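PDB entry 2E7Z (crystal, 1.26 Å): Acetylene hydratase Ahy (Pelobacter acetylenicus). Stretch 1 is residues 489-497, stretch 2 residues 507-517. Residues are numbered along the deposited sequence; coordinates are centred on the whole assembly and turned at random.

Stretch 1, residues 489-497: KDEYYFIRE
Stretch 2 507-517: HFPWKDRLELI

The strongest polar link is Tyr492 OH donating to Trp510 O at 2.7 Å, which carries the phenol of the first helix (491-497) to a carbonyl in the loop before the second (513-517). Tyr492 (chi1 -179°, chi2 59°) points its CA-CB bond toward stretch 2. One turn later Arg496 leaves its helix sideways, yet its extended chain (chi1 to chi3 all t, chi4 -88°) brings the guanidinium to the same loop. Arg496 NH2 donates to Phe508 O at 2.8 Å (136° at the hydrogen); Arg496 NE adds weak bonds to Phe508 O (3.0 Å, 130°) and Trp510 O (2.9 Å, 120°). Arg496 NH2 and Lys511 NZ, 3.2 Å apart, are both donors, so this is a like-charge approach without a hydrogen bond; Lys511 CD lies over one guanidinium face.

The register is antiparallel in sequence: CA atoms pair Tyr492 with Arg513 (5.8 Å) and Arg496 with Phe508 (6.7 Å). Each helix begins after an aspartate N-cap. Asp490 (chi1 76°) accepts at OD1 from Tyr493 N (2.9 Å) and weakly from Tyr492 N (2.8 Å); Asp512 OD1 (chi1 53°) accepts from Glu515 N at 3.0 Å. A water joins the two helix starts, donating to Asp490 OD2 (2.8 Å) and accepting from Arg513 N (2.9 Å). Asp490 OD2 and Arg513 NE stand 4.3 Å apart, beyond a salt bridge, with the oxygen well out of the guanidinium plane.

Packing centres on the Tyr492 ring. Leu516 CD2 sits over one face, 3.9 Å from the centroid and 19° off the normal, a CH-pi contact set by Leu516 chi1 175°, chi2 58°. At the ring edge, Tyr492 CE1 meets Phe508 CD2 at 4.0 Å. Phe508 (phi/psi -131/71, chi1 -65°) also reaches Ile495, CE2 to CG2 4.1 Å. Altogether 514 Å² is buried.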

# COMPACT_ATOMS: atom_id res chain seq x y z
N LYS A 489 9.64 10.37 19.88
CA LYS A 489 9.82 11.60 19.13
C LYS A 489 9.19 11.44 17.76
O LYS A 489 8.93 10.34 17.31
CB LYS A 489 11.32 11.93 18.94
CG LYS A 489 12.16 12.08 20.19
CD LYS A 489 11.88 13.34 20.94
CE LYS A 489 12.76 13.42 22.20
NZ LYS A 489 12.25 14.45 23.12
N ASP A 490 9.01 12.57 17.11
CA ASP A 490 8.43 12.57 15.78
C ASP A 490 9.42 12.27 14.65
O ASP A 490 10.63 12.38 14.83
CB ASP A 490 7.68 13.87 15.55
CG ASP A 490 8.58 15.03 15.29
OD1 ASP A 490 9.02 15.15 14.14
OD2 ASP A 490 8.81 15.85 16.20
N GLU A 491 8.89 11.92 13.47
CA GLU A 491 9.75 11.47 12.40
C GLU A 491 10.66 12.59 11.91
O GLU A 491 11.80 12.32 11.51
CB GLU A 491 8.88 10.96 11.25
CG GLU A 491 9.65 10.17 10.21
CD GLU A 491 8.76 9.79 9.03
OE1 GLU A 491 7.59 10.26 9.00
OE2 GLU A 491 9.22 9.04 8.13
N TYR A 492 10.16 13.82 11.93
CA TYR A 492 11.00 14.94 11.50
C TYR A 492 12.13 15.23 12.46
O TYR A 492 13.23 15.57 12.01
CB TYR A 492 10.16 16.20 11.25
CG TYR A 492 11.05 17.36 10.77
CD1 TYR A 492 11.81 17.25 9.60
CD2 TYR A 492 11.17 18.53 11.52
CE1 TYR A 492 12.66 18.29 9.18
CE2 TYR A 492 12.00 19.57 11.08
CZ TYR A 492 12.74 19.44 9.94
OH TYR A 492 13.57 20.46 9.56
N TYR A 493 11.87 15.05 13.76
CA TYR A 493 12.96 15.18 14.73
C TYR A 493 14.13 14.27 14.33
O TYR A 493 15.27 14.73 14.25
CB TYR A 493 12.46 14.84 16.12
CG TYR A 493 13.52 14.91 17.16
CD1 TYR A 493 13.85 16.12 17.77
CD2 TYR A 493 14.23 13.76 17.53
CE1 TYR A 493 14.85 16.18 18.74
CE2 TYR A 493 15.25 13.83 18.47
CZ TYR A 493 15.54 15.04 19.05
OH TYR A 493 16.51 15.13 20.02
N PHE A 494 13.86 12.99 14.10
CA PHE A 494 14.89 12.05 13.68
C PHE A 494 15.57 12.55 12.40
O PHE A 494 16.81 12.61 12.35
CB PHE A 494 14.27 10.64 13.45
CG PHE A 494 15.19 9.69 12.72
CD1 PHE A 494 16.42 9.33 13.25
CD2 PHE A 494 14.86 9.19 11.46
CE1 PHE A 494 17.28 8.47 12.58
CE2 PHE A 494 15.73 8.31 10.79
CZ PHE A 494 16.94 7.95 11.37
N ILE A 495 14.79 12.88 11.38
CA ILE A 495 15.40 13.26 10.09
C ILE A 495 16.27 14.52 10.24
O ILE A 495 17.40 14.57 9.74
CB ILE A 495 14.30 13.50 9.01
CG1 ILE A 495 13.65 12.18 8.63
CG2 ILE A 495 14.87 14.19 7.75
CD1 ILE A 495 12.20 12.33 8.10
N ARG A 496 15.75 15.54 10.92
CA ARG A 496 16.50 16.78 11.04
C ARG A 496 17.78 16.58 11.84
O ARG A 496 18.84 17.11 11.49
CB ARG A 496 15.68 17.88 11.69
CG ARG A 496 16.41 19.22 11.61
CD ARG A 496 15.74 20.34 12.39
NE ARG A 496 16.27 21.61 11.86
CZ ARG A 496 17.37 22.24 12.30
NH1 ARG A 496 18.04 21.78 13.36
NH2 ARG A 496 17.75 23.36 11.70
N GLU A 497 17.68 15.86 12.94
CA GLU A 497 18.86 15.64 13.79
C GLU A 497 19.94 14.89 13.01
O GLU A 497 21.13 15.18 13.13
CB GLU A 497 18.47 14.86 15.05
CG GLU A 497 17.64 15.67 16.03
CD GLU A 497 18.43 16.76 16.72
OE1 GLU A 497 19.62 16.55 17.02
OE2 GLU A 497 17.84 17.83 16.98
N HIS A 507 19.79 23.10 4.67
CA HIS A 507 18.61 22.67 3.94
C HIS A 507 17.41 22.29 4.77
O HIS A 507 16.35 21.96 4.22
CB HIS A 507 18.96 21.54 2.97
CG HIS A 507 19.41 22.06 1.64
ND1 HIS A 507 20.73 22.25 1.32
CD2 HIS A 507 18.70 22.46 0.56
CE1 HIS A 507 20.83 22.75 0.10
NE2 HIS A 507 19.60 22.91 -0.38
N PHE A 508 17.55 22.41 6.08
CA PHE A 508 16.46 22.05 6.97
C PHE A 508 16.21 23.16 7.98
O PHE A 508 16.50 23.01 9.17
CB PHE A 508 16.75 20.73 7.71
CG PHE A 508 16.81 19.53 6.78
CD1 PHE A 508 17.98 19.26 6.07
CD2 PHE A 508 15.68 18.73 6.55
CE1 PHE A 508 18.03 18.21 5.19
CE2 PHE A 508 15.76 17.66 5.70
CZ PHE A 508 16.93 17.41 4.99
N PRO A 509 15.66 24.28 7.50
CA PRO A 509 15.52 25.46 8.36
C PRO A 509 14.45 25.31 9.43
O PRO A 509 14.50 26.00 10.43
CB PRO A 509 15.13 26.57 7.36
CG PRO A 509 14.46 25.85 6.26
CD PRO A 509 15.21 24.56 6.12
N TRP A 510 13.52 24.39 9.23
CA TRP A 510 12.42 24.20 10.17
C TRP A 510 12.98 23.53 11.41
O TRP A 510 13.55 22.45 11.34
CB TRP A 510 11.32 23.33 9.53
CG TRP A 510 11.07 23.76 8.13
CD1 TRP A 510 10.37 24.86 7.71
CD2 TRP A 510 11.59 23.13 6.95
NE1 TRP A 510 10.42 24.94 6.33
CE2 TRP A 510 11.14 23.88 5.85
CE3 TRP A 510 12.37 21.98 6.73
CZ2 TRP A 510 11.46 23.53 4.54
CZ3 TRP A 510 12.68 21.63 5.44
CH2 TRP A 510 12.24 22.41 4.35
N LYS A 511 12.89 24.21 12.54
CA LYS A 511 13.55 23.72 13.76
C LYS A 511 12.85 22.52 14.39
O LYS A 511 13.48 21.79 15.15
CB LYS A 511 13.70 24.81 14.82
CG LYS A 511 14.52 26.03 14.38
CD LYS A 511 15.83 25.64 13.71
CE LYS A 511 16.53 26.87 13.13
NZ LYS A 511 17.71 26.47 12.31
N ASP A 512 11.56 22.34 14.08
CA ASP A 512 10.80 21.21 14.60
C ASP A 512 9.62 20.96 13.67
O ASP A 512 9.40 21.68 12.69
CB ASP A 512 10.33 21.45 16.04
CG ASP A 512 9.59 22.77 16.24
OD1 ASP A 512 8.92 23.25 15.31
OD2 ASP A 512 9.69 23.33 17.36
N ARG A 513 8.89 19.90 13.97
CA ARG A 513 7.78 19.50 13.14
C ARG A 513 6.74 20.62 13.04
O ARG A 513 6.12 20.78 12.01
CB ARG A 513 7.17 18.18 13.59
CG ARG A 513 6.05 17.72 12.64
CD ARG A 513 5.40 16.42 13.06
NE ARG A 513 4.99 16.53 14.46
CZ ARG A 513 4.70 15.52 15.27
NH1 ARG A 513 4.63 14.28 14.79
NH2 ARG A 513 4.47 15.74 16.58
N LEU A 514 6.54 21.38 14.10
CA LEU A 514 5.53 22.43 14.04
C LEU A 514 5.93 23.49 13.01
O LEU A 514 5.09 23.98 12.24
CB LEU A 514 5.29 23.05 15.41
CG LEU A 514 4.28 24.21 15.46
CD1 LEU A 514 2.92 23.80 14.91
CD2 LEU A 514 4.19 24.71 16.90
N GLU A 515 7.20 23.85 12.98
CA GLU A 515 7.61 24.82 11.96
C GLU A 515 7.44 24.27 10.54
O GLU A 515 7.09 25.00 9.61
CB GLU A 515 9.07 25.26 12.18
CG GLU A 515 9.26 26.17 13.37
CD GLU A 515 10.64 26.83 13.44
OE1 GLU A 515 11.46 26.72 12.50
OE2 GLU A 515 10.89 27.46 14.49
N LEU A 516 7.71 22.98 10.38
CA LEU A 516 7.53 22.32 9.10
C LEU A 516 6.05 22.25 8.70
O LEU A 516 5.72 22.53 7.53
CB LEU A 516 8.17 20.93 9.18
CG LEU A 516 7.99 20.03 7.95
CD1 LEU A 516 8.56 20.70 6.68
CD2 LEU A 516 8.70 18.71 8.21
N ILE A 517 5.18 21.93 9.66
CA ILE A 517 3.73 22.03 9.43
C ILE A 517 3.35 23.45 8.96
O ILE A 517 2.64 23.62 7.97
CB ILE A 517 2.93 21.60 10.70
CG1 ILE A 517 2.98 20.07 10.87
CG2 ILE A 517 1.49 22.11 10.59
CD1 ILE A 517 2.50 19.58 12.27
O HOH W 1 10.33 18.09 15.66